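Local coordinates for protein MIP07328p (Drosophila melanogaster, PDB 6FKK) that acts as a membrane-anchored semaphorin, a chemorepellent axon guidance cue that probably signals by binding semaphorin receptors through its extracellular domains, at residues H383-A388 with G409-K414; G298-A303 with L376-N381; W497-H502 with T518-L523. All coordinates share one frame; numbering follows the deposited sequence.

Interaction 1: residues H383-A388 with G409-K414; sequences HHRLTA and GTDDGK
D411 pairs with both backbone polar groups of R385: its own N-H meets R385 O and its carboxylate meets R385 N. D411 N donates to R385 O (3.0 Å), nearly along the C=O axis. In return, R385 N reaches D411 OD1 at 3.1 Å, from above the carboxylate plane. A first torsion of 56° sets CG of D411 between its backbone N and carbonyl carbon, a crowded position that folds the short acid back toward the backbone of R385. An acid suits the site because its carboxylate can accept the N-H of R385.

Beyond this pair the strands meet in a classic beta bulge, with T387 and A388 both facing G409. T387 N binds G409 O (2.6 Å), A388 N reaches the same oxygen weakly, and G409 N returns a bond to A388 O. The hydroxyl of T387 turns to I450 O, outside the pair.

T410 organises the turn that follows. Its OG1 accepts K414 N (3.0 Å, N-H...O angle 158°) and, weakly, the N-H groups of D412 and G413. G413 has phi 105°, where a CB would jam against the preceding carbonyl oxygen. The T410 methyl CG2 packs against L386 CD2 and H384 CD2 (3.7 Å each), and the imidazole crosses it obliquely. H384 CB also lies on D412 CB, while D412 OD2 makes a salt bridge to K414 NZ (3.4 Å), which also bonds Q442.

This is the open end of a hairpin in a four-stranded blade of the sema beta-propeller, where the chain turns on into strand 414-423. H384 NE2 has a weak hydrogen bond with K379 NZ, so the nearby acids and that lysine amine would pull in opposite directions, and the charge of H384 is probably set by both.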
ATOM      1  N   HIS A 383      16.984   9.133 -11.984  1.00 88.93           N
ATOM      2  CA  HIS A 383      17.910   8.416 -11.118  1.00 93.25           C
ATOM      3  C   HIS A 383      17.276   7.967  -9.805  1.00 82.69           C
ATOM      4  O   HIS A 383      18.003   7.712  -8.837  1.00 88.34           O
ATOM      5  CB  HIS A 383      19.144   9.277 -10.839  1.00101.99           C
ATOM      6  CG  HIS A 383      19.962   9.573 -12.059  1.00113.73           C
ATOM      7  ND1 HIS A 383      20.405   8.588 -12.914  1.00114.94           N
ATOM      8  CD2 HIS A 383      20.423  10.743 -12.562  1.00114.15           C
ATOM      9  CE1 HIS A 383      21.100   9.137 -13.894  1.00121.41           C
ATOM     10  NE2 HIS A 383      21.127  10.444 -13.703  1.00120.83           N
ATOM     11  N   HIS A 384      15.951   7.865  -9.742  1.00 64.56           N
ATOM     12  CA  HIS A 384      15.286   7.381  -8.543  1.00 58.73           C
ATOM     13  C   HIS A 384      13.940   6.781  -8.920  1.00 60.81           C
ATOM     14  O   HIS A 384      13.350   7.120  -9.949  1.00 53.80           O
ATOM     15  CB  HIS A 384      15.107   8.496  -7.501  1.00 49.90           C
ATOM     16  CG  HIS A 384      14.297   9.658  -7.987  1.00 55.88           C
ATOM     17  ND1 HIS A 384      14.860  10.871  -8.317  1.00 67.35           N
ATOM     18  CD2 HIS A 384      12.965   9.795  -8.189  1.00 62.23           C
ATOM     19  CE1 HIS A 384      13.912  11.705  -8.704  1.00 71.21           C
ATOM     20  NE2 HIS A 384      12.752  11.076  -8.637  1.00 59.68           N
ATOM     21  N   ARG A 385      13.463   5.877  -8.068  1.00 49.97           N
ATOM     22  CA  ARG A 385      12.174   5.226  -8.244  1.00 48.36           C
ATOM     23  C   ARG A 385      11.267   5.560  -7.068  1.00 45.22           C
ATOM     24  O   ARG A 385      11.737   5.782  -5.948  1.00 58.51           O
ATOM     25  CB  ARG A 385      12.327   3.703  -8.354  1.00 60.70           C
ATOM     26  CG  ARG A 385      13.209   3.228  -9.499  1.00 71.48           C
ATOM     27  CD  ARG A 385      13.480   1.730  -9.394  1.00 74.27           C
ATOM     28  NE  ARG A 385      14.213   1.211 -10.548  1.00 76.90           N
ATOM     29  CZ  ARG A 385      13.638   0.634 -11.598  1.00 95.90           C
ATOM     30  NH1 ARG A 385      12.320   0.500 -11.643  1.00103.72           N
ATOM     31  NH2 ARG A 385      14.380   0.189 -12.604  1.00 95.59           N
ATOM     32  N   LEU A 386       9.962   5.587  -7.324  1.00 48.11           N
ATOM     33  CA  LEU A 386       8.989   5.793  -6.262  1.00 37.49           C
ATOM     34  C   LEU A 386       8.830   4.525  -5.435  1.00 36.43           C
ATOM     35  O   LEU A 386       8.896   3.408  -5.958  1.00 37.53           O
ATOM     36  CB  LEU A 386       7.639   6.210  -6.840  1.00 42.11           C
ATOM     37  CG  LEU A 386       7.580   7.528  -7.619  1.00 43.63           C
ATOM     38  CD1 LEU A 386       6.158   7.800  -8.082  1.00 34.27           C
ATOM     39  CD2 LEU A 386       8.107   8.694  -6.795  1.00 46.60           C
ATOM     40  N   THR A 387       8.616   4.703  -4.126  1.00 41.36           N
ATOM     41  CA  THR A 387       8.603   3.568  -3.201  1.00 37.88           C
ATOM     42  C   THR A 387       7.420   3.579  -2.239  1.00 36.50           C
ATOM     43  O   THR A 387       6.970   2.508  -1.815  1.00 51.35           O
ATOM     44  CB  THR A 387       9.910   3.522  -2.396  1.00 43.08           C
ATOM     45  OG1 THR A 387      10.082   4.752  -1.680  1.00 51.21           O
ATOM     46  CG2 THR A 387      11.105   3.298  -3.315  1.00 46.88           C
ATOM     47  N   ALA A 388       6.901   4.752  -1.881  1.00 34.36           N
ATOM     48  CA  ALA A 388       5.853   4.869  -0.876  1.00 41.57           C
ATOM     49  C   ALA A 388       4.715   5.733  -1.405  1.00 33.38           C
ATOM     50  O   ALA A 388       4.847   6.427  -2.416  1.00 34.54           O
ATOM     51  CB  ALA A 388       6.399   5.452   0.436  1.00 66.51           C
ATOM     52  N   GLY A 409       6.970   8.811  -1.962  1.00 36.10           N
ATOM     53  CA  GLY A 409       8.373   8.823  -1.599  1.00 37.44           C
ATOM     54  C   GLY A 409       9.243   8.042  -2.563  1.00 46.18           C
ATOM     55  O   GLY A 409       8.736   7.232  -3.346  1.00 48.83           O
ATOM     56  N   THR A 410      10.552   8.268  -2.515  1.00 53.76           N
ATOM     57  CA  THR A 410      11.496   7.632  -3.420  1.00 44.25           C
ATOM     58  C   THR A 410      12.538   6.846  -2.632  1.00 51.47           C
ATOM     59  O   THR A 410      12.684   6.999  -1.416  1.00 56.74           O
ATOM     60  CB  THR A 410      12.196   8.668  -4.311  1.00 48.70           C
ATOM     61  OG1 THR A 410      13.107   9.445  -3.521  1.00 42.07           O
ATOM     62  CG2 THR A 410      11.178   9.597  -4.949  1.00 51.82           C
ATOM     63  N   ASP A 411      13.269   5.989  -3.351  1.00 51.59           N
ATOM     64  CA  ASP A 411      14.456   5.359  -2.783  1.00 56.50           C
ATOM     65  C   ASP A 411      15.595   6.351  -2.602  1.00 60.19           C
ATOM     66  O   ASP A 411      16.594   6.020  -1.952  1.00 76.18           O
ATOM     67  CB  ASP A 411      14.908   4.188  -3.662  1.00 53.26           C
ATOM     68  CG  ASP A 411      15.170   4.597  -5.104  1.00 60.11           C
ATOM     69  OD1 ASP A 411      15.084   5.803  -5.419  1.00 82.78           O
ATOM     70  OD2 ASP A 411      15.463   3.706  -5.929  1.00 71.08           O
ATOM     71  N   ASP A 412      15.464   7.551  -3.169  1.00 64.17           N
ATOM     72  CA  ASP A 412      16.441   8.616  -2.992  1.00 66.58           C
ATOM     73  C   ASP A 412      16.265   9.325  -1.654  1.00 71.85           C
ATOM     74  O   ASP A 412      17.233   9.865  -1.108  1.00 74.70           O
ATOM     75  CB  ASP A 412      16.315   9.610  -4.153  1.00 78.60           C
ATOM     76  CG  ASP A 412      17.515  10.525  -4.289  1.00110.46           C
ATOM     77  OD1 ASP A 412      18.432  10.456  -3.449  1.00127.81           O
ATOM     78  OD2 ASP A 412      17.543  11.319  -5.252  1.00123.85           O
ATOM     79  N   GLY A 413      15.054   9.314  -1.104  1.00 55.77           N
ATOM     80  CA  GLY A 413      14.740  10.066   0.091  1.00 54.29           C
ATOM     81  C   GLY A 413      13.913  11.312  -0.143  1.00 58.07           C
ATOM     82  O   GLY A 413      13.753  12.111   0.789  1.00 57.68           O
ATOM     83  N   LYS A 414      13.387  11.505  -1.347  1.00 60.49           N
ATOM     84  CA  LYS A 414      12.588  12.675  -1.671  1.00 54.57           C
ATOM     85  C   LYS A 414      11.105  12.377  -1.488  1.00 56.78           C
ATOM     86  O   LYS A 414      10.669  11.224  -1.493  1.00 55.25           O
ATOM     87  CB  LYS A 414      12.849  13.133  -3.107  1.00 46.96           C
ATOM     88  CG  LYS A 414      14.316  13.312  -3.466  1.00 61.12           C
ATOM     89  CD  LYS A 414      14.468  14.058  -4.786  1.00 69.94           C
ATOM     90  CE  LYS A 414      15.900  14.009  -5.293  1.00 71.42           C
ATOM     91  NZ  LYS A 414      16.877  14.455  -4.261  1.00 83.69           N
TER

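Interaction 2: residues G298-A303 with L376-N381; sequences GSAVCA and LLTKVN
L376 lays its CD1 methyl on CB of A303 (3.7 Å) and continues onto Y286 and F418. The small alanine leaves room for the branched leucine. At this end L376 and L377 both face V301, a classic beta bulge: L376 N donates to V301 O (2.7 Å), nearly along the C=O axis, and V301 N to L377 O (2.9 Å), in the carbonyl plane. V301 and L377 set their CB atoms 4.4 Å apart on the face they share with S299 and K379.

Further along, S299 and K379 exchange a reciprocal pair of bonds, S299 N to K379 O and K379 N to S299 O, each 2.6 Å. Their polar ends part company: S299 OG accepts L386 N, while the K379 amine reaches E440 in a salt bridge. On the other face G298 and A300, which are small, pair with V380 and T378.

Strand 377-380 runs antiparallel to 298-305 within the sema domain, and C302 ties the latter strand to C257 by a disulfide. Backbone bonds carry the pairing, so the polar side chains remain available to join it to the neighbouring blade.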
ATOM      1  N   GLY A 298      11.495   3.428 -14.792  1.00 45.29           N
ATOM      2  CA  GLY A 298      10.316   4.273 -14.730  1.00 48.70           C
ATOM      3  C   GLY A 298       9.481   3.959 -13.513  1.00 58.46           C
ATOM      4  O   GLY A 298       9.436   2.818 -13.043  1.00 71.56           O
ATOM      5  N   SER A 299       8.815   4.989 -12.997  1.00 43.86           N
ATOM      6  CA  SER A 299       7.901   4.861 -11.874  1.00 45.10           C
ATOM      7  C   SER A 299       6.592   5.552 -12.216  1.00 49.99           C
ATOM      8  O   SER A 299       6.558   6.480 -13.029  1.00 46.46           O
ATOM      9  CB  SER A 299       8.487   5.468 -10.597  1.00 36.15           C
ATOM     10  OG  SER A 299       9.757   4.914 -10.319  1.00 56.33           O
ATOM     11  N   ALA A 300       5.514   5.098 -11.585  1.00 42.45           N
ATOM     12  CA  ALA A 300       4.206   5.669 -11.860  1.00 38.70           C
ATOM     13  C   ALA A 300       3.300   5.500 -10.651  1.00 39.01           C
ATOM     14  O   ALA A 300       3.479   4.587  -9.840  1.00 53.67           O
ATOM     15  CB  ALA A 300       3.556   5.030 -13.091  1.00 55.70           C
ATOM     16  N   VAL A 301       2.318   6.391 -10.550  1.00 32.28           N
ATOM     17  CA  VAL A 301       1.266   6.310  -9.545  1.00 31.41           C
ATOM     18  C   VAL A 301      -0.054   6.113 -10.273  1.00 50.29           C
ATOM     19  O   VAL A 301      -0.443   6.944 -11.102  1.00 61.41           O
ATOM     20  CB  VAL A 301       1.213   7.563  -8.659  1.00 42.30           C
ATOM     21  CG1 VAL A 301      -0.009   7.512  -7.758  1.00 31.08           C
ATOM     22  CG2 VAL A 301       2.480   7.683  -7.834  1.00 49.63           C
ATOM     23  N   CYS A 302      -0.740   5.015  -9.969  1.00 49.49           N
ATOM     24  CA  CYS A 302      -2.064   4.749 -10.505  1.00 37.53           C
ATOM     25  C   CYS A 302      -3.064   4.622  -9.366  1.00 38.02           C
ATOM     26  O   CYS A 302      -2.725   4.187  -8.261  1.00 52.88           O
ATOM     27  CB  CYS A 302      -2.094   3.471 -11.356  1.00 37.60           C
ATOM     28  SG  CYS A 302      -1.521   3.654 -13.066  1.00 66.41           S
ATOM     29  N   ALA A 303      -4.302   5.009  -9.650  1.00 33.90           N
ATOM     30  CA  ALA A 303      -5.410   4.864  -8.719  1.00 29.92           C
ATOM     31  C   ALA A 303      -6.430   3.910  -9.315  1.00 38.49           C
ATOM     32  O   ALA A 303      -6.681   3.930 -10.525  1.00 54.95           O
ATOM     33  CB  ALA A 303      -6.064   6.214  -8.413  1.00 34.72           C
ATOM     34  N   LEU A 376      -1.538   8.717 -12.775  1.00 50.24           N
ATOM     35  CA  LEU A 376      -1.673  10.066 -12.242  1.00 40.20           C
ATOM     36  C   LEU A 376      -0.340  10.801 -12.205  1.00 42.00           C
ATOM     37  O   LEU A 376      -0.325  12.036 -12.154  1.00 49.75           O
ATOM     38  CB  LEU A 376      -2.280  10.010 -10.841  1.00 42.62           C
ATOM     39  CG  LEU A 376      -3.632   9.306 -10.741  1.00 42.69           C
ATOM     40  CD1 LEU A 376      -4.112   9.283  -9.300  1.00 32.12           C
ATOM     41  CD2 LEU A 376      -4.648   9.992 -11.636  1.00 33.69           C
ATOM     42  N   LEU A 377       0.771  10.069 -12.230  1.00 39.45           N
ATOM     43  CA  LEU A 377       2.104  10.656 -12.252  1.00 41.82           C
ATOM     44  C   LEU A 377       3.060   9.620 -12.818  1.00 46.60           C
ATOM     45  O   LEU A 377       3.004   8.454 -12.423  1.00 52.89           O
ATOM     46  CB  LEU A 377       2.552  11.081 -10.848  1.00 52.57           C
ATOM     47  CG  LEU A 377       3.986  11.599 -10.704  1.00 39.15           C
ATOM     48  CD1 LEU A 377       4.123  12.974 -11.321  1.00 54.19           C
ATOM     49  CD2 LEU A 377       4.404  11.632  -9.248  1.00 43.17           C
ATOM     50  N   THR A 378       3.920  10.037 -13.744  1.00 41.28           N
ATOM     51  CA  THR A 378       4.952   9.169 -14.288  1.00 37.51           C
ATOM     52  C   THR A 378       6.324   9.775 -14.030  1.00 56.79           C
ATOM     53  O   THR A 378       6.492  10.999 -14.046  1.00 77.86           O
ATOM     54  CB  THR A 378       4.767   8.934 -15.795  1.00 38.70           C
ATOM     55  OG1 THR A 378       4.924  10.171 -16.500  1.00 66.58           O
ATOM     56  CG2 THR A 378       3.389   8.366 -16.081  1.00 48.29           C
ATOM     57  N   LYS A 379       7.301   8.906 -13.779  1.00 49.61           N
ATOM     58  CA  LYS A 379       8.694   9.308 -13.578  1.00 43.20           C
ATOM     59  C   LYS A 379       9.566   8.336 -14.365  1.00 61.68           C
ATOM     60  O   LYS A 379       9.805   7.212 -13.916  1.00 74.48           O
ATOM     61  CB  LYS A 379       9.067   9.316 -12.099  1.00 39.16           C
ATOM     62  CG  LYS A 379       8.695  10.592 -11.362  1.00 44.39           C
ATOM     63  CD  LYS A 379       9.191  10.554  -9.923  1.00 38.85           C
ATOM     64  CE  LYS A 379       9.313  11.955  -9.344  1.00 64.83           C
ATOM     65  NZ  LYS A 379      10.311  12.770 -10.096  1.00 84.35           N
ATOM     66  N   VAL A 380      10.041   8.767 -15.532  1.00 59.66           N
ATOM     67  CA  VAL A 380      10.762   7.903 -16.458  1.00 70.49           C
ATOM     68  C   VAL A 380      12.143   8.488 -16.719  1.00 77.09           C
ATOM     69  O   VAL A 380      12.304   9.712 -16.806  1.00 64.15           O
ATOM     70  CB  VAL A 380       9.981   7.722 -17.777  1.00 65.80           C
ATOM     71  CG1 VAL A 380      10.656   6.692 -18.663  1.00 74.26           C
ATOM     72  CG2 VAL A 380       8.549   7.311 -17.485  1.00 64.76           C
ATOM     73  N   ASN A 381      13.139   7.605 -16.840  1.00 78.65           N
ATOM     74  CA  ASN A 381      14.521   7.990 -17.134  1.00102.14           C
ATOM     75  C   ASN A 381      15.080   8.926 -16.065  1.00108.72           C
ATOM     76  O   ASN A 381      15.773   9.900 -16.365  1.00119.50           O
ATOM     77  CB  ASN A 381      14.640   8.617 -18.526  1.00108.43           C
ATOM     78  CG  ASN A 381      14.765   7.577 -19.624  1.00107.42           C
ATOM     79  OD1 ASN A 381      15.506   6.601 -19.488  1.00105.60           O
ATOM     80  ND2 ASN A 381      14.040   7.778 -20.719  1.00100.03           N
TER

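Interaction 3: residues W497-H502 with T518-L523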
ATOM      1  N   TRP A 497      -3.399  32.908  -0.128  1.00 66.43           N
ATOM      2  CA  TRP A 497      -2.716  34.136   0.266  1.00 69.27           C
ATOM      3  C   TRP A 497      -3.735  35.195   0.664  1.00 86.41           C
ATOM      4  O   TRP A 497      -4.580  35.585  -0.149  1.00 87.79           O
ATOM      5  CB  TRP A 497      -1.829  34.656  -0.862  1.00 69.51           C
ATOM      6  CG  TRP A 497      -1.132  35.928  -0.508  1.00 90.69           C
ATOM      7  CD1 TRP A 497      -1.466  37.187  -0.912  1.00 75.28           C
ATOM      8  CD2 TRP A 497       0.011  36.066   0.340  1.00 87.78           C
ATOM      9  NE1 TRP A 497      -0.594  38.103  -0.374  1.00 77.83           N
ATOM     10  CE2 TRP A 497       0.321  37.439   0.401  1.00 82.17           C
ATOM     11  CE3 TRP A 497       0.806  35.163   1.052  1.00 79.59           C
ATOM     12  CZ2 TRP A 497       1.395  37.930   1.140  1.00 78.77           C
ATOM     13  CZ3 TRP A 497       1.868  35.651   1.787  1.00 82.37           C
ATOM     14  CH2 TRP A 497       2.153  37.021   1.827  1.00 77.37           C
ATOM     15  N   ASP A 498      -3.644  35.665   1.905  1.00 74.31           N
ATOM     16  CA  ASP A 498      -4.496  36.745   2.382  1.00 77.54           C
ATOM     17  C   ASP A 498      -3.885  38.086   1.994  1.00 85.19           C
ATOM     18  O   ASP A 498      -2.710  38.345   2.269  1.00103.74           O
ATOM     19  CB  ASP A 498      -4.671  36.655   3.900  1.00 79.04           C
ATOM     20  CG  ASP A 498      -5.724  37.617   4.431  1.00 84.41           C
ATOM     21  OD1 ASP A 498      -6.356  38.323   3.619  1.00 87.91           O
ATOM     22  OD2 ASP A 498      -5.925  37.664   5.665  1.00 93.41           O
ATOM     23  N   LEU A 499      -4.680  38.935   1.345  1.00 81.96           N
ATOM     24  CA  LEU A 499      -4.195  40.263   0.994  1.00 84.89           C
ATOM     25  C   LEU A 499      -4.306  41.231   2.162  1.00101.56           C
ATOM     26  O   LEU A 499      -3.534  42.193   2.238  1.00 91.14           O
ATOM     27  CB  LEU A 499      -4.958  40.803  -0.215  1.00 88.01           C
ATOM     28  CG  LEU A 499      -4.656  40.106  -1.540  1.00 82.74           C
ATOM     29  CD1 LEU A 499      -5.442  40.739  -2.679  1.00 84.05           C
ATOM     30  CD2 LEU A 499      -3.166  40.152  -1.819  1.00 82.30           C
ATOM     31  N   GLN A 500      -5.252  40.994   3.074  1.00101.15           N
ATOM     32  CA  GLN A 500      -5.376  41.842   4.254  1.00102.98           C
ATOM     33  C   GLN A 500      -4.146  41.723   5.143  1.00103.63           C
ATOM     34  O   GLN A 500      -3.589  42.729   5.591  1.00101.20           O
ATOM     35  CB  GLN A 500      -6.636  41.480   5.037  1.00104.15           C
ATOM     36  CG  GLN A 500      -7.927  41.967   4.412  1.00109.61           C
ATOM     37  CD  GLN A 500      -9.110  41.792   5.339  1.00119.44           C
ATOM     38  OE1 GLN A 500      -9.045  41.041   6.313  1.00130.92           O
ATOM     39  NE2 GLN A 500     -10.196  42.493   5.048  1.00119.01           N
ATOM     40  N   THR A 501      -3.716  40.496   5.419  1.00 98.62           N
ATOM     41  CA  THR A 501      -2.508  40.234   6.192  1.00 92.55           C
ATOM     42  C   THR A 501      -1.565  39.419   5.324  1.00 95.39           C
ATOM     43  O   THR A 501      -1.906  38.306   4.912  1.00120.06           O
ATOM     44  CB  THR A 501      -2.820  39.484   7.488  1.00 90.50           C
ATOM     45  OG1 THR A 501      -3.182  38.132   7.185  1.00 86.70           O
ATOM     46  CG2 THR A 501      -3.968  40.152   8.224  1.00102.76           C
ATOM     47  N   HIS A 502      -0.385  39.969   5.043  1.00 94.40           N
ATOM     48  CA  HIS A 502       0.587  39.302   4.179  1.00120.82           C
ATOM     49  C   HIS A 502       1.060  38.023   4.865  1.00120.22           C
ATOM     50  O   HIS A 502       2.117  37.963   5.498  1.00131.86           O
ATOM     51  CB  HIS A 502       1.739  40.236   3.847  1.00135.68           C
ATOM     52  CG  HIS A 502       1.352  41.353   2.928  1.00150.84           C
ATOM     53  ND1 HIS A 502       1.489  41.270   1.560  1.00151.43           N
ATOM     54  CD2 HIS A 502       0.812  42.569   3.180  1.00157.05           C
ATOM     55  CE1 HIS A 502       1.061  42.392   1.008  1.00157.75           C
ATOM     56  NE2 HIS A 502       0.644  43.196   1.970  1.00158.89           N
ATOM     57  N   THR A 518     -10.871  38.066   0.401  1.00 96.03           N
ATOM     58  CA  THR A 518      -9.611  38.740   0.123  1.00 95.59           C
ATOM     59  C   THR A 518      -8.465  37.768  -0.138  1.00 90.00           C
ATOM     60  O   THR A 518      -7.301  38.182  -0.113  1.00 86.99           O
ATOM     61  CB  THR A 518      -9.245  39.674   1.282  1.00 86.09           C
ATOM     62  OG1 THR A 518      -9.198  38.927   2.505  1.00 85.34           O
ATOM     63  CG2 THR A 518     -10.270  40.791   1.412  1.00 89.89           C
ATOM     64  N   TYR A 519      -8.762  36.497  -0.391  1.00 86.38           N
ATOM     65  CA  TYR A 519      -7.737  35.480  -0.574  1.00 79.58           C
ATOM     66  C   TYR A 519      -7.492  35.231  -2.059  1.00 71.77           C
ATOM     67  O   TYR A 519      -8.367  35.454  -2.899  1.00 72.34           O
ATOM     68  CB  TYR A 519      -8.128  34.167   0.111  1.00 72.32           C
ATOM     69  CG  TYR A 519      -8.132  34.202   1.630  1.00 84.22           C
ATOM     70  CD1 TYR A 519      -8.096  35.404   2.327  1.00 75.89           C
ATOM     71  CD2 TYR A 519      -8.161  33.023   2.365  1.00 70.61           C
ATOM     72  CE1 TYR A 519      -8.102  35.431   3.710  1.00 77.45           C
ATOM     73  CE2 TYR A 519      -8.164  33.041   3.748  1.00 72.14           C
ATOM     74  CZ  TYR A 519      -8.133  34.247   4.415  1.00 78.74           C
ATOM     75  OH  TYR A 519      -8.135  34.268   5.791  1.00 78.50           O
ATOM     76  N   LEU A 520      -6.286  34.759  -2.372  1.00 69.97           N
ATOM     77  CA  LEU A 520      -5.890  34.459  -3.740  1.00 68.55           C
ATOM     78  C   LEU A 520      -5.340  33.044  -3.824  1.00 76.45           C
ATOM     79  O   LEU A 520      -4.557  32.620  -2.968  1.00 80.74           O
ATOM     80  CB  LEU A 520      -4.838  35.453  -4.252  1.00 70.26           C
ATOM     81  CG  LEU A 520      -5.300  36.885  -4.520  1.00 80.54           C
ATOM     82  CD1 LEU A 520      -4.136  37.729  -5.015  1.00 85.19           C
ATOM     83  CD2 LEU A 520      -6.442  36.901  -5.525  1.00 73.93           C
ATOM     84  N   GLN A 521      -5.752  32.318  -4.862  1.00 73.33           N
ATOM     85  CA  GLN A 521      -5.241  30.981  -5.127  1.00 66.86           C
ATOM     86  C   GLN A 521      -5.487  30.653  -6.592  1.00 69.27           C
ATOM     87  O   GLN A 521      -6.538  30.995  -7.139  1.00 90.41           O
ATOM     88  CB  GLN A 521      -5.900  29.929  -4.227  1.00 58.95           C
ATOM     89  CG  GLN A 521      -5.345  28.522  -4.406  1.00 56.04           C
ATOM     90  CD  GLN A 521      -6.015  27.508  -3.498  1.00 56.26           C
ATOM     91  OE1 GLN A 521      -7.142  27.082  -3.749  1.00 55.48           O
ATOM     92  NE2 GLN A 521      -5.321  27.117  -2.435  1.00 69.50           N
ATOM     93  N   SER A 522      -4.515  29.993  -7.217  1.00 75.97           N
ATOM     94  CA  SER A 522      -4.609  29.632  -8.633  1.00 83.71           C
ATOM     95  C   SER A 522      -4.022  28.235  -8.803  1.00 79.42           C
ATOM     96  O   SER A 522      -2.799  28.064  -8.789  1.00 93.66           O
ATOM     97  CB  SER A 522      -3.891  30.650  -9.511  1.00 84.66           C
ATOM     98  OG  SER A 522      -4.072  30.348 -10.882  1.00 76.02           O
ATOM     99  N   LEU A 523      -4.896  27.243  -8.964  1.00 67.54           N
ATOM    100  CA  LEU A 523      -4.468  25.867  -9.172  1.00 60.67           C
ATOM    101  C   LEU A 523      -4.513  25.440 -10.630  1.00 76.40           C
ATOM    102  O   LEU A 523      -3.778  24.523 -11.013  1.00 85.44           O
ATOM    103  CB  LEU A 523      -5.341  24.907  -8.353  1.00 49.60           C
ATOM    104  CG  LEU A 523      -5.444  25.143  -6.846  1.00 50.56           C
ATOM    105  CD1 LEU A 523      -6.328  24.084  -6.206  1.00 48.47           C
ATOM    106  CD2 LEU A 523      -4.067  25.149  -6.213  1.00 51.32           C
TER
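An Asx turn at D498 shapes this corner of the plexin-repeat (PSI) domain: the short carboxylate reaches back to the N-H two residues on, D498 OD1 accepting Q500 N at 2.9 Å. T518 supplies a hydroxyl donor to the same oxygen (T518 OG1 to D498 OD1, 3.1 Å), and both donors come from above the carboxylate plane. The D498 and T518 side chains lie side by side. CG of D498 stands anti to the backbone N (chi1 -171°), which brings the acid obliquely against Y519, D498 CG 3.3 Å from Y519 CE1, with carboxylate and ring planes 48° apart. D498 OD2 accepts T501 OG1 and pairs with K505, so the acid is probably ionised. The Y519 hydroxyl bonds H512.

In this small disulfide-rich fold, strand 519-520 is an edge of a three-stranded antiparallel sheet, with 495-498 in the middle. W497 and L520 exchange backbone bonds, W497 N to L520 O at 3.1 Å and almost straight (175°), L520 N to W497 O at 2.9 Å on a lone pair. L499 N adds a bond to T518 O.

On the face opposite D498 and Y519, L520 CD1 meets L499 CD1 (4.0 Å), and L499 CD2 comes in plane to the edge of the W497 indole. With CG anti to its N, that broad apolar indole swings toward helix 484-489, packing on L488 and on C484 and C487, both disulfide-bonded.

Overall arrangement
Interactions 2 and 1 come in series along the chain within the sema domain, their centres 11 Å apart, and strand 377-380 of interaction 2 leads into strand 386-396 of interaction 1. They touch through L386, which neighbours both S299 and V301, so the sheet holding 298-305 is joined to the blade formed from 386-396 onward. Interaction 3 follows last, in the plexin-repeat domain, with its centre 33 Å from that of interaction 1 and 32 Å from that of interaction 2, touching neither. Interactions 1 and 2 therefore join adjoining sheets of the propeller, while interaction 3 lies within the separate plexin-repeat domain that follows it in the chain.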